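Local structure of lipopolysaccharide heptosyltransferase 2 (Escherichia coli, 1PSW) at residues Met14-Ser19 / Leu272-Ala277; Tyr21-Ala26 / Leu138-Gly143; Leu130-Tyr135 / Pro296-Lys301; Gly143-Arg146 / Asp150-Gln153. The protein transfers the second heptose of the lipopolysaccharide inner core from ADP-L-glycero-beta-D-manno-heptose to heptosyl-Kdo2-lipid A. All coordinates share one frame; numbering follows the deposited sequence.

Interaction 1 (Met14-Ser19 / Leu272-Ala277)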
loop_
_atom_site.group_PDB
_atom_site.type_symbol
_atom_site.label_atom_id
_atom_site.label_comp_id
_atom_site.label_asym_id
_atom_site.label_seq_id
_atom_site.Cartn_x
_atom_site.Cartn_y
_atom_site.Cartn_z
HETATM N N MSE A 14 -4.711 0.946 -2.843
HETATM C CA MSE A 14 -5.218 2.132 -2.163
HETATM C C MSE A 14 -4.090 3.145 -1.978
HETATM O O MSE A 14 -4.284 4.348 -2.143
HETATM C CB MSE A 14 -5.801 1.763 -0.795
HETATM C CG MSE A 14 -6.365 2.954 -0.013
HETATM SE SE MSE A 14 -7.778 3.918 -0.970
HETATM C CE MSE A 14 -9.171 2.590 -0.862
HETATM N N MSE A 15 -2.909 2.658 -1.632
HETATM C CA MSE A 15 -1.781 3.547 -1.441
HETATM C C MSE A 15 -1.496 4.237 -2.785
HETATM O O MSE A 15 -1.289 5.449 -2.837
HETATM C CB MSE A 15 -0.570 2.738 -0.954
HETATM C CG MSE A 15 0.515 3.569 -0.228
HETATM SE SE MSE A 15 -0.133 4.447 1.381
HETATM C CE MSE A 15 -0.078 6.305 0.781
HETATM N N MSE A 16 -1.501 3.467 -3.873
HETATM C CA MSE A 16 -1.248 4.031 -5.196
HETATM C C MSE A 16 -2.301 5.060 -5.595
HETATM O O MSE A 16 -1.993 6.015 -6.292
HETATM C CB MSE A 16 -1.228 2.938 -6.273
HETATM C CG MSE A 16 -0.201 1.871 -6.061
HETATM SE SE MSE A 16 1.496 2.647 -5.715
HETATM C CE MSE A 16 1.844 3.308 -7.455
ATOM N N SER A 17 -3.541 4.858 -5.160
ATOM C CA SER A 17 -4.607 5.774 -5.529
ATOM C C SER A 17 -4.378 7.164 -4.960
ATOM O O SER A 17 -4.972 8.134 -5.430
ATOM C CB SER A 17 -5.973 5.234 -5.095
ATOM O OG SER A 17 -6.136 5.237 -3.688
ATOM N N GLN A 18 -3.503 7.284 -3.968
ATOM C CA GLN A 18 -3.239 8.603 -3.422
ATOM C C GLN A 18 -2.659 9.503 -4.506
ATOM O O GLN A 18 -2.840 10.714 -4.469
ATOM C CB GLN A 18 -2.260 8.550 -2.245
ATOM C CG GLN A 18 -2.197 9.884 -1.512
ATOM C CD GLN A 18 -1.065 9.976 -0.509
ATOM O OE1 GLN A 18 -1.034 10.880 0.332
ATOM N NE2 GLN A 18 -0.125 9.045 -0.595
ATOM N N SER A 19 -1.947 8.923 -5.469
ATOM C CA SER A 19 -1.369 9.724 -6.546
ATOM C C SER A 19 -2.451 10.426 -7.353
ATOM O O SER A 19 -2.252 11.550 -7.819
ATOM C CB SER A 19 -0.525 8.859 -7.480
ATOM O OG SER A 19 0.681 8.478 -6.845
ATOM N N LEU A 272 1.835 -3.655 2.200
ATOM C CA LEU A 272 2.566 -2.854 3.176
ATOM C C LEU A 272 3.869 -2.307 2.613
ATOM O O LEU A 272 4.379 -1.302 3.099
ATOM C CB LEU A 272 2.825 -3.654 4.457
ATOM C CG LEU A 272 1.576 -3.951 5.307
ATOM C CD1 LEU A 272 1.993 -4.802 6.507
ATOM C CD2 LEU A 272 0.925 -2.646 5.783
HETATM N N MSE A 273 4.413 -2.960 1.592
HETATM C CA MSE A 273 5.640 -2.474 0.965
HETATM C C MSE A 273 5.377 -1.042 0.498
HETATM O O MSE A 273 6.168 -0.135 0.739
HETATM C CB MSE A 273 5.994 -3.332 -0.250
HETATM C CG MSE A 273 7.258 -2.895 -0.993
HETATM SE SE MSE A 273 7.592 -3.939 -2.600
HETATM C CE MSE A 273 6.288 -2.932 -3.713
ATOM N N HIS A 274 4.253 -0.858 -0.180
ATOM C CA HIS A 274 3.866 0.457 -0.687
ATOM C C HIS A 274 3.690 1.488 0.416
ATOM O O HIS A 274 3.977 2.672 0.217
ATOM C CB HIS A 274 2.600 0.323 -1.526
ATOM C CG HIS A 274 2.798 -0.542 -2.726
ATOM N ND1 HIS A 274 3.653 -0.197 -3.748
ATOM C CD2 HIS A 274 2.359 -1.790 -3.008
ATOM C CE1 HIS A 274 3.739 -1.198 -4.607
ATOM N NE2 HIS A 274 2.965 -2.177 -4.178
ATOM N N VAL A 275 3.221 1.041 1.575
ATOM C CA VAL A 275 3.049 1.937 2.706
ATOM C C VAL A 275 4.428 2.425 3.165
ATOM O O VAL A 275 4.630 3.624 3.344
ATOM C CB VAL A 275 2.312 1.233 3.874
ATOM C CG1 VAL A 275 2.279 2.141 5.098
ATOM C CG2 VAL A 275 0.882 0.883 3.446
ATOM N N ALA A 276 5.374 1.502 3.342
ATOM C CA ALA A 276 6.727 1.861 3.766
ATOM C C ALA A 276 7.371 2.820 2.755
ATOM O O ALA A 276 8.040 3.785 3.135
ATOM C CB ALA A 276 7.580 0.594 3.916
ATOM N N ALA A 277 7.157 2.555 1.469
ATOM C CA ALA A 277 7.699 3.390 0.395
ATOM C C ALA A 277 7.151 4.816 0.474
ATOM O O ALA A 277 7.882 5.779 0.266
ATOM C CB ALA A 277 7.363 2.772 -0.971
#

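Interaction 2 (Tyr21-Ala26 / Leu138-Gly143)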
loop_
_atom_site.group_PDB
_atom_site.type_symbol
_atom_site.label_atom_id
_atom_site.label_comp_id
_atom_site.label_asym_id
_atom_site.label_seq_id
_atom_site.Cartn_x
_atom_site.Cartn_y
_atom_site.Cartn_z
ATOM N N TYR A 21 -5.401 11.359 -6.136
ATOM C CA TYR A 21 -5.912 12.424 -5.264
ATOM C C TYR A 21 -4.962 13.623 -5.251
ATOM O O TYR A 21 -5.406 14.774 -5.308
ATOM C CB TYR A 21 -6.121 11.924 -3.823
ATOM C CG TYR A 21 -6.857 10.593 -3.724
ATOM C CD1 TYR A 21 -7.756 10.199 -4.712
ATOM C CD2 TYR A 21 -6.617 9.712 -2.670
ATOM C CE1 TYR A 21 -8.391 8.958 -4.667
ATOM C CE2 TYR A 21 -7.248 8.469 -2.608
ATOM C CZ TYR A 21 -8.131 8.099 -3.617
ATOM O OH TYR A 21 -8.728 6.866 -3.596
ATOM N N ARG A 22 -3.660 13.353 -5.172
ATOM C CA ARG A 22 -2.666 14.418 -5.180
ATOM C C ARG A 22 -2.702 15.143 -6.518
ATOM O O ARG A 22 -2.577 16.360 -6.575
ATOM C CB ARG A 22 -1.257 13.858 -4.945
ATOM C CG ARG A 22 -0.967 13.353 -3.534
ATOM C CD ARG A 22 0.524 13.123 -3.356
ATOM N NE ARG A 22 1.257 14.384 -3.384
ATOM C CZ ARG A 22 2.570 14.501 -3.563
ATOM N NH1 ARG A 22 3.324 13.424 -3.742
ATOM N NH2 ARG A 22 3.137 15.702 -3.545
ATOM N N THR A 23 -2.870 14.389 -7.600
ATOM C CA THR A 23 -2.910 14.991 -8.922
ATOM C C THR A 23 -4.184 15.814 -9.122
ATOM O O THR A 23 -4.145 16.889 -9.725
ATOM C CB THR A 23 -2.794 13.917 -10.025
ATOM O OG1 THR A 23 -1.592 13.167 -9.820
ATOM C CG2 THR A 23 -2.739 14.561 -11.405
ATOM N N LEU A 24 -5.307 15.327 -8.603
ATOM C CA LEU A 24 -6.573 16.043 -8.739
ATOM C C LEU A 24 -6.526 17.413 -8.079
ATOM O O LEU A 24 -7.050 18.386 -8.614
ATOM C CB LEU A 24 -7.716 15.229 -8.128
ATOM C CG LEU A 24 -8.208 14.030 -8.941
ATOM C CD1 LEU A 24 -9.137 13.187 -8.089
ATOM C CD2 LEU A 24 -8.908 14.507 -10.197
ATOM N N GLN A 25 -5.900 17.484 -6.913
ATOM C CA GLN A 25 -5.797 18.738 -6.193
ATOM C C GLN A 25 -4.781 19.688 -6.808
ATOM O O GLN A 25 -4.786 20.883 -6.525
ATOM C CB GLN A 25 -5.481 18.456 -4.730
ATOM C CG GLN A 25 -6.629 17.703 -4.055
ATOM C CD GLN A 25 -6.634 17.835 -2.550
ATOM O OE1 GLN A 25 -7.688 17.774 -1.911
ATOM N NE2 GLN A 25 -5.455 18.015 -1.968
ATOM N N ALA A 26 -3.917 19.157 -7.665
ATOM C CA ALA A 26 -2.923 19.983 -8.327
ATOM C C ALA A 26 -3.465 20.493 -9.666
ATOM O O ALA A 26 -2.998 21.507 -10.177
ATOM C CB ALA A 26 -1.647 19.179 -8.555
ATOM N N LEU A 138 -6.135 9.261 -15.095
ATOM C CA LEU A 138 -7.572 9.517 -15.007
ATOM C C LEU A 138 -7.937 10.953 -14.646
ATOM O O LEU A 138 -9.057 11.394 -14.899
ATOM C CB LEU A 138 -8.225 8.565 -14.005
ATOM C CG LEU A 138 -8.116 7.070 -14.318
ATOM C CD1 LEU A 138 -8.844 6.288 -13.235
ATOM C CD2 LEU A 138 -8.712 6.763 -15.692
ATOM N N ALA A 139 -6.993 11.681 -14.060
ATOM C CA ALA A 139 -7.233 13.063 -13.668
ATOM C C ALA A 139 -7.161 14.001 -14.870
ATOM O O ALA A 139 -7.451 15.191 -14.752
ATOM C CB ALA A 139 -6.215 13.492 -12.614
ATOM N N TYR A 140 -6.768 13.470 -16.021
ATOM C CA TYR A 140 -6.662 14.279 -17.228
ATOM C C TYR A 140 -7.751 13.941 -18.236
ATOM O O TYR A 140 -8.338 12.855 -18.196
ATOM C CB TYR A 140 -5.276 14.092 -17.854
ATOM C CG TYR A 140 -4.168 14.594 -16.957
ATOM C CD1 TYR A 140 -3.877 15.953 -16.869
ATOM C CD2 TYR A 140 -3.447 13.714 -16.150
ATOM C CE1 TYR A 140 -2.894 16.425 -15.996
ATOM C CE2 TYR A 140 -2.466 14.173 -15.275
ATOM C CZ TYR A 140 -2.194 15.527 -15.204
ATOM O OH TYR A 140 -1.210 15.966 -14.349
ATOM N N ASP A 141 -8.025 14.878 -19.139
ATOM C CA ASP A 141 -9.054 14.673 -20.156
ATOM C C ASP A 141 -8.706 13.493 -21.056
ATOM O O ASP A 141 -7.541 13.259 -21.367
ATOM C CB ASP A 141 -9.231 15.939 -20.997
ATOM C CG ASP A 141 -9.683 17.128 -20.168
ATOM O OD1 ASP A 141 -10.697 17.002 -19.448
ATOM O OD2 ASP A 141 -9.026 18.189 -20.239
ATOM N N LYS A 142 -9.732 12.761 -21.476
ATOM C CA LYS A 142 -9.564 11.583 -22.321
ATOM C C LYS A 142 -8.606 11.736 -23.505
ATOM O O LYS A 142 -7.514 11.164 -23.509
ATOM C CB LYS A 142 -10.931 11.114 -22.832
ATOM C CG LYS A 142 -10.911 9.733 -23.458
ATOM C CD LYS A 142 -12.276 9.355 -23.998
ATOM C CE LYS A 142 -12.274 7.946 -24.562
ATOM N NZ LYS A 142 -13.596 7.588 -25.149
ATOM N N GLY A 143 -9.011 12.504 -24.509
ATOM C CA GLY A 143 -8.171 12.679 -25.682
ATOM C C GLY A 143 -6.939 13.551 -25.515
ATOM O O GLY A 143 -6.684 14.427 -26.342
#

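Interaction 3 (Leu130-Tyr135 / Pro296-Lys301)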
loop_
_atom_site.group_PDB
_atom_site.type_symbol
_atom_site.label_atom_id
_atom_site.label_comp_id
_atom_site.label_asym_id
_atom_site.label_seq_id
_atom_site.Cartn_x
_atom_site.Cartn_y
_atom_site.Cartn_z
ATOM N N LEU A 130 3.066 1.280 -15.563
ATOM C CA LEU A 130 2.948 1.356 -14.108
ATOM C C LEU A 130 1.528 1.641 -13.641
ATOM O O LEU A 130 0.828 2.445 -14.239
ATOM C CB LEU A 130 3.888 2.441 -13.566
ATOM C CG LEU A 130 5.376 2.270 -13.902
ATOM C CD1 LEU A 130 6.191 3.368 -13.227
ATOM C CD2 LEU A 130 5.841 0.902 -13.442
HETATM N N MSE A 131 1.106 0.974 -12.572
HETATM C CA MSE A 131 -0.223 1.196 -12.034
HETATM C C MSE A 131 -0.390 2.647 -11.612
HETATM O O MSE A 131 -1.459 3.218 -11.800
HETATM C CB MSE A 131 -0.493 0.297 -10.823
HETATM C CG MSE A 131 -1.585 0.847 -9.899
HETATM SE SE MSE A 131 -2.129 -0.361 -8.474
HETATM C CE MSE A 131 -3.824 -0.963 -9.175
ATOM N N VAL A 132 0.658 3.248 -11.048
ATOM C CA VAL A 132 0.573 4.641 -10.601
ATOM C C VAL A 132 0.276 5.578 -11.766
ATOM O O VAL A 132 -0.457 6.564 -11.613
ATOM C CB VAL A 132 1.880 5.122 -9.908
ATOM C CG1 VAL A 132 3.037 5.203 -10.912
ATOM C CG2 VAL A 132 1.645 6.483 -9.270
ATOM N N GLU A 133 0.843 5.278 -12.929
ATOM C CA GLU A 133 0.601 6.095 -14.107
ATOM C C GLU A 133 -0.858 5.939 -14.538
ATOM O O GLU A 133 -1.495 6.910 -14.939
ATOM C CB GLU A 133 1.545 5.687 -15.243
ATOM C CG GLU A 133 3.017 5.833 -14.874
ATOM C CD GLU A 133 3.949 5.226 -15.908
ATOM O OE1 GLU A 133 3.575 4.196 -16.513
ATOM O OE2 GLU A 133 5.062 5.762 -16.099
ATOM N N ARG A 134 -1.393 4.726 -14.438
ATOM C CA ARG A 134 -2.776 4.494 -14.830
ATOM C C ARG A 134 -3.767 5.257 -13.964
ATOM O O ARG A 134 -4.787 5.738 -14.462
ATOM C CB ARG A 134 -3.099 2.997 -14.811
ATOM C CG ARG A 134 -2.264 2.213 -15.812
ATOM C CD ARG A 134 -2.612 0.733 -15.850
ATOM N NE ARG A 134 -1.623 0.006 -16.639
ATOM C CZ ARG A 134 -1.633 -1.306 -16.847
ATOM N NH1 ARG A 134 -2.595 -2.060 -16.328
ATOM N NH2 ARG A 134 -0.663 -1.869 -17.562
ATOM N N TYR A 135 -3.485 5.373 -12.670
ATOM C CA TYR A 135 -4.380 6.112 -11.781
ATOM C C TYR A 135 -4.285 7.600 -12.069
ATOM O O TYR A 135 -5.295 8.284 -12.207
ATOM C CB TYR A 135 -4.033 5.868 -10.307
ATOM C CG TYR A 135 -4.541 4.556 -9.760
ATOM C CD1 TYR A 135 -5.650 3.919 -10.324
ATOM C CD2 TYR A 135 -3.941 3.966 -8.650
ATOM C CE1 TYR A 135 -6.144 2.732 -9.794
ATOM C CE2 TYR A 135 -4.430 2.781 -8.114
ATOM C CZ TYR A 135 -5.535 2.168 -8.694
ATOM O OH TYR A 135 -6.028 0.994 -8.168
ATOM N N PRO A 296 6.125 -1.252 -8.601
ATOM C CA PRO A 296 7.390 -1.178 -7.869
ATOM C C PRO A 296 7.292 -0.257 -6.659
ATOM O O PRO A 296 6.417 0.601 -6.587
ATOM C CB PRO A 296 8.360 -0.643 -8.919
ATOM C CG PRO A 296 7.487 0.274 -9.724
ATOM C CD PRO A 296 6.215 -0.537 -9.887
ATOM N N PRO A 297 8.180 -0.447 -5.674
ATOM C CA PRO A 297 8.130 0.426 -4.497
ATOM C C PRO A 297 8.601 1.807 -4.946
ATOM O O PRO A 297 9.723 1.956 -5.429
ATOM C CB PRO A 297 9.089 -0.254 -3.514
ATOM C CG PRO A 297 10.040 -1.004 -4.401
ATOM C CD PRO A 297 9.147 -1.542 -5.489
ATOM N N LEU A 298 7.730 2.806 -4.812
ATOM C CA LEU A 298 8.049 4.162 -5.252
ATOM C C LEU A 298 8.732 4.964 -4.152
ATOM O O LEU A 298 8.088 5.701 -3.412
ATOM C CB LEU A 298 6.773 4.875 -5.711
ATOM C CG LEU A 298 5.942 4.182 -6.800
ATOM C CD1 LEU A 298 4.643 4.950 -7.023
ATOM C CD2 LEU A 298 6.740 4.101 -8.087
ATOM N N SER A 299 10.048 4.808 -4.060
ATOM C CA SER A 299 10.858 5.485 -3.060
ATOM C C SER A 299 12.315 5.365 -3.456
ATOM O O SER A 299 12.747 4.321 -3.945
ATOM C CB SER A 299 10.655 4.835 -1.687
ATOM O OG SER A 299 11.498 5.425 -0.703
ATOM N N HIS A 300 13.072 6.433 -3.243
ATOM C CA HIS A 300 14.491 6.419 -3.567
ATOM C C HIS A 300 15.294 5.634 -2.530
ATOM O O HIS A 300 16.447 5.296 -2.771
ATOM C CB HIS A 300 15.041 7.842 -3.638
ATOM C CG HIS A 300 14.556 8.627 -4.813
ATOM N ND1 HIS A 300 14.963 9.923 -5.057
ATOM C CD2 HIS A 300 13.704 8.310 -5.820
ATOM C CE1 HIS A 300 14.386 10.368 -6.156
ATOM N NE2 HIS A 300 13.615 9.407 -6.641
ATOM N N LYS A 301 14.676 5.334 -1.389
ATOM C CA LYS A 301 15.360 4.618 -0.318
ATOM C C LYS A 301 15.049 3.131 -0.301
ATOM O O LYS A 301 15.419 2.424 0.634
ATOM C CB LYS A 301 15.018 5.252 1.037
ATOM C CG LYS A 301 15.429 6.722 1.144
ATOM C CD LYS A 301 15.441 7.212 2.585
ATOM C CE LYS A 301 15.964 8.639 2.664
ATOM N NZ LYS A 301 16.320 9.054 4.053
#

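Interaction 4 (Gly143-Arg146 / Asp150-Gln153)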
loop_
_atom_site.group_PDB
_atom_site.type_symbol
_atom_site.label_atom_id
_atom_site.label_comp_id
_atom_site.label_asym_id
_atom_site.label_seq_id
_atom_site.Cartn_x
_atom_site.Cartn_y
_atom_site.Cartn_z
ATOM N N GLY A 143 -9.011 12.504 -24.509
ATOM C CA GLY A 143 -8.171 12.679 -25.682
ATOM C C GLY A 143 -6.939 13.551 -25.515
ATOM O O GLY A 143 -6.684 14.427 -26.342
ATOM N N ILE A 144 -6.164 13.319 -24.462
ATOM C CA ILE A 144 -4.961 14.113 -24.234
ATOM C C ILE A 144 -3.740 13.227 -24.004
ATOM O O ILE A 144 -2.686 13.439 -24.603
ATOM C CB ILE A 144 -5.120 15.046 -23.013
ATOM C CG1 ILE A 144 -6.402 15.873 -23.141
ATOM C CG2 ILE A 144 -3.913 15.965 -22.905
ATOM C CD1 ILE A 144 -6.435 16.794 -24.345
HETATM N N MSE A 145 -3.884 12.235 -23.131
HETATM C CA MSE A 145 -2.788 11.325 -22.817
HETATM C C MSE A 145 -2.889 10.022 -23.615
HETATM O O MSE A 145 -3.895 9.317 -23.537
HETATM C CB MSE A 145 -2.785 10.985 -21.317
HETATM C CG MSE A 145 -2.878 12.171 -20.343
HETATM SE SE MSE A 145 -1.514 13.539 -20.568
HETATM C CE MSE A 145 -2.526 15.088 -19.991
ATOM N N ARG A 146 -1.847 9.704 -24.379
ATOM C CA ARG A 146 -1.817 8.470 -25.159
ATOM C C ARG A 146 -0.857 7.494 -24.501
ATOM O O ARG A 146 -1.061 6.283 -24.551
ATOM C CB ARG A 146 -1.377 8.748 -26.596
ATOM C CG ARG A 146 -0.064 9.478 -26.694
ATOM C CD ARG A 146 0.258 9.869 -28.122
ATOM N NE ARG A 146 1.320 10.870 -28.159
ATOM C CZ ARG A 146 1.205 12.094 -27.655
ATOM N NH1 ARG A 146 0.070 12.473 -27.078
ATOM N NH2 ARG A 146 2.226 12.938 -27.721
ATOM N N ASP A 150 3.291 11.392 -21.742
ATOM C CA ASP A 150 2.553 12.645 -21.865
ATOM C C ASP A 150 2.160 13.239 -20.518
ATOM O O ASP A 150 1.777 14.405 -20.439
ATOM C CB ASP A 150 1.285 12.459 -22.696
ATOM C CG ASP A 150 1.580 12.089 -24.129
ATOM O OD1 ASP A 150 2.615 12.548 -24.658
ATOM O OD2 ASP A 150 0.772 11.351 -24.720
ATOM N N LEU A 151 2.246 12.445 -19.459
ATOM C CA LEU A 151 1.878 12.926 -18.138
ATOM C C LEU A 151 2.775 14.048 -17.653
ATOM O O LEU A 151 4.003 13.936 -17.696
ATOM C CB LEU A 151 1.920 11.783 -17.123
ATOM C CG LEU A 151 0.856 10.700 -17.246
ATOM C CD1 LEU A 151 1.140 9.611 -16.222
ATOM C CD2 LEU A 151 -0.529 11.305 -17.025
ATOM N N PRO A 152 2.172 15.158 -17.198
ATOM C CA PRO A 152 2.965 16.286 -16.700
ATOM C C PRO A 152 3.892 15.808 -15.582
ATOM O O PRO A 152 3.456 15.119 -14.661
ATOM C CB PRO A 152 1.897 17.252 -16.196
ATOM C CG PRO A 152 0.769 17.013 -17.142
ATOM C CD PRO A 152 0.739 15.505 -17.247
ATOM N N GLN A 153 5.164 16.177 -15.673
ATOM C CA GLN A 153 6.155 15.784 -14.684
ATOM C C GLN A 153 6.447 16.959 -13.757
ATOM O O GLN A 153 6.293 18.115 -14.142
ATOM C CB GLN A 153 7.443 15.343 -15.389
ATOM C CG GLN A 153 7.277 14.107 -16.270
ATOM C CD GLN A 153 7.390 12.809 -15.492
ATOM O OE1 GLN A 153 6.757 11.812 -15.834
ATOM N NE2 GLN A 153 8.216 12.809 -14.453
#

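Interaction 1 (Met14-Ser19 / Leu272-Ala277)
Met15 leans on the flank of His274, and its side chain does most of the bridging between segments 14-19 and 272-277. Its CB faces CB of His274 at 4.0 Å. The next atom, CG, is anti to the backbone N (chi1 -159°), which carries it over the backbone of the second helix, where it rests 3.6 Å from the carbonyl O of His274. The chain then bends, and SE (the residue is modelled as selenomethionine) meets the methyl CG2 of Val275 at 4.2 Å. A further bend takes CE round at the tip; beyond the two segments the Met15 side chain also touches Leu160. The next residue, Met16, brings its SE to ND1 of His274 at 4.1 Å. The selenium lies 4.6 Å from the centroid of the imidazole and 36° off its normal, an oblique Met-aromatic contact. The contact is buried and rests on dispersion rather than on polar bonds between the helices. Their short axes pass 9.6 Å apart with an angle of 42° between their N-to-C directions. Both belong to the twin Rossmann-like domains of the GT-B fold: helix 11-27 follows strand 2-6 of the N-terminal sheet, whereas helix 271-278 comes between strands 264-268 and 283-287 of the C-terminal sheet along the chain. Here the two domains face each other directly. Met16 also reaches helix 131-137 at Val132 and Tyr135, while Val275 packs back on Val256 and Ile259 of helix 252-260, and Met273 lies on strand 283-287.

Interaction 2 (Tyr21-Ala26 / Leu138-Gly143)
Thr23 and Leu24 of helix 11-27 hold the methyl of Ala139 between them, and this is the close part of the contact. CB of Ala139 lies 3.8 Å from CG2 of Thr23 and 3.8 Å from CD2 of Leu24. CG2 of Thr23 is anti to its own backbone N, and that turn directs it out of the helix toward the loop; the hydroxyl OG1, on the other branch, is bonded back to the carbonyl of Ser19. The same methyl reaches OH of Tyr140 at 3.6 Å, approaching the ring end obliquely while the two side chains cross at about a right angle. All four of these residues are buried. Beyond Tyr140 the loop departs from the helix: Asp141, Lys142 and Gly143 are exposed and touch nothing of segment 21-26, and the packing on the helix is confined to two successive residues, Thr23 and Leu24. Backbone oxygens near this edge have partners elsewhere, Ala139 O with Tyr28 OH and Tyr140 O with Arg121 NH2. The contact joins the chain leaving helix 131-137 to the C-terminal part of helix 11-27, with strand 32-37 behind Leu24 at Ile33 and strand 119-121, the edge of the N-terminal sheet, beside Leu138 and Lys142.

Interaction 3 (Leu130-Tyr135 / Pro296-Lys301)
Leu298, Leu130 and Pro296 bury the greater part of this contact, in two apolar pairs. In the inner one, methyl CD1 of Leu298 meets Val132 at CB and CG2 alike, 4.0 Å from CB, with the side chains crossing obliquely. Leu298 is the centre of an inverse gamma turn, and its side chain is directed toward the helix. The outer pair is partly exposed: CD2 of Leu130 lies against the CD and CG side of the Pro296 ring, 3.9 Å from CD, and the two cross at about a right angle. Leu130 occupies the N-cap of helix 131-137. Its backbone N donates to OE1 of Glu133, three residues on, at 3.1 Å, entering from above the carboxylate plane, 43° out of it; leucine has no side-chain acceptor to offer in return. Leu298 also lies on Met16 of helix 11-27, and a backbone bond joins Met131 to Phe294. Helix 131-137 of the N-terminal domain therefore meets the loop between strands 283-287 and 302-306 of the C-terminal sheet, whose Pro297 packs on Met273 of helix 271-278 and on strand 302-306.

Interaction 4 (Gly143-Arg146 / Asp150-Gln153)
Asp150 turns its carboxylate back to the backbone of Arg146, and OD2 is the acceptor on which the polar part of the contact centres. As modelled, the amide N of Arg146 donates to OD2 at 3.1 Å, almost straight at 169°; OD2 sits too close to a neighbour, however, which leaves this bond and the salt bridge less sure. Thr147 N adds a weak bond to the same oxygen. NH1 of Arg146 makes a salt bridge with OD2 through charge alone, the oxygen lying well out of the guanidinium plane. The carboxylate lies over one face of the guanidinium, the two planes 45° apart. With CG of Arg146 between its backbone N and carbonyl carbon (chi1 54°), the chain runs extended from CG to NE, and a bend at the last torsion brings the guanidinium back beside the carboxylate. The turn belongs to the loop between helices 131-137 and 164-173, which in this GT-B fold leads from the N-terminal toward the C-terminal sheet. With an alanine in place of Asp150, the amide of Arg146 would probably lose its acceptor and the guanidinium its counter-charge, leaving that arm free to swing. Met145 forms the other half: its SE packs on the carbonyl O of Asp150 at 3.4 Å and on CB of Asp150 at 3.7 Å, the side chains alongside and pointing opposite ways. Its carbons make the apolar contacts, CG with CD2 of Leu151 (4.2 Å) and CE with CD of Pro152 (4.3 Å). Trp128 lies against both Met145 and Leu151.

How the interactions relate
Interactions 1 and 3 join the N- and C-terminal domains, and their centres lie about 8 Å apart; they touch through Met16, so the two form one continuous interdomain patch. In GT-B enzymes the substrates generally bind in the cleft between such domains. Interactions 2 and 4 lie within the N-terminal side, centres about 10 Å apart, sharing Gly143 and meeting where Tyr140 touches Met145, Leu151 and Pro152. Helix 11-27 serves interactions 1 and 2, whose centres are about 18 Å apart. Along the chain, interactions 2 and 4 are nested inside the span closed by interaction 1, while interaction 3 crosses interactions 1 and 2.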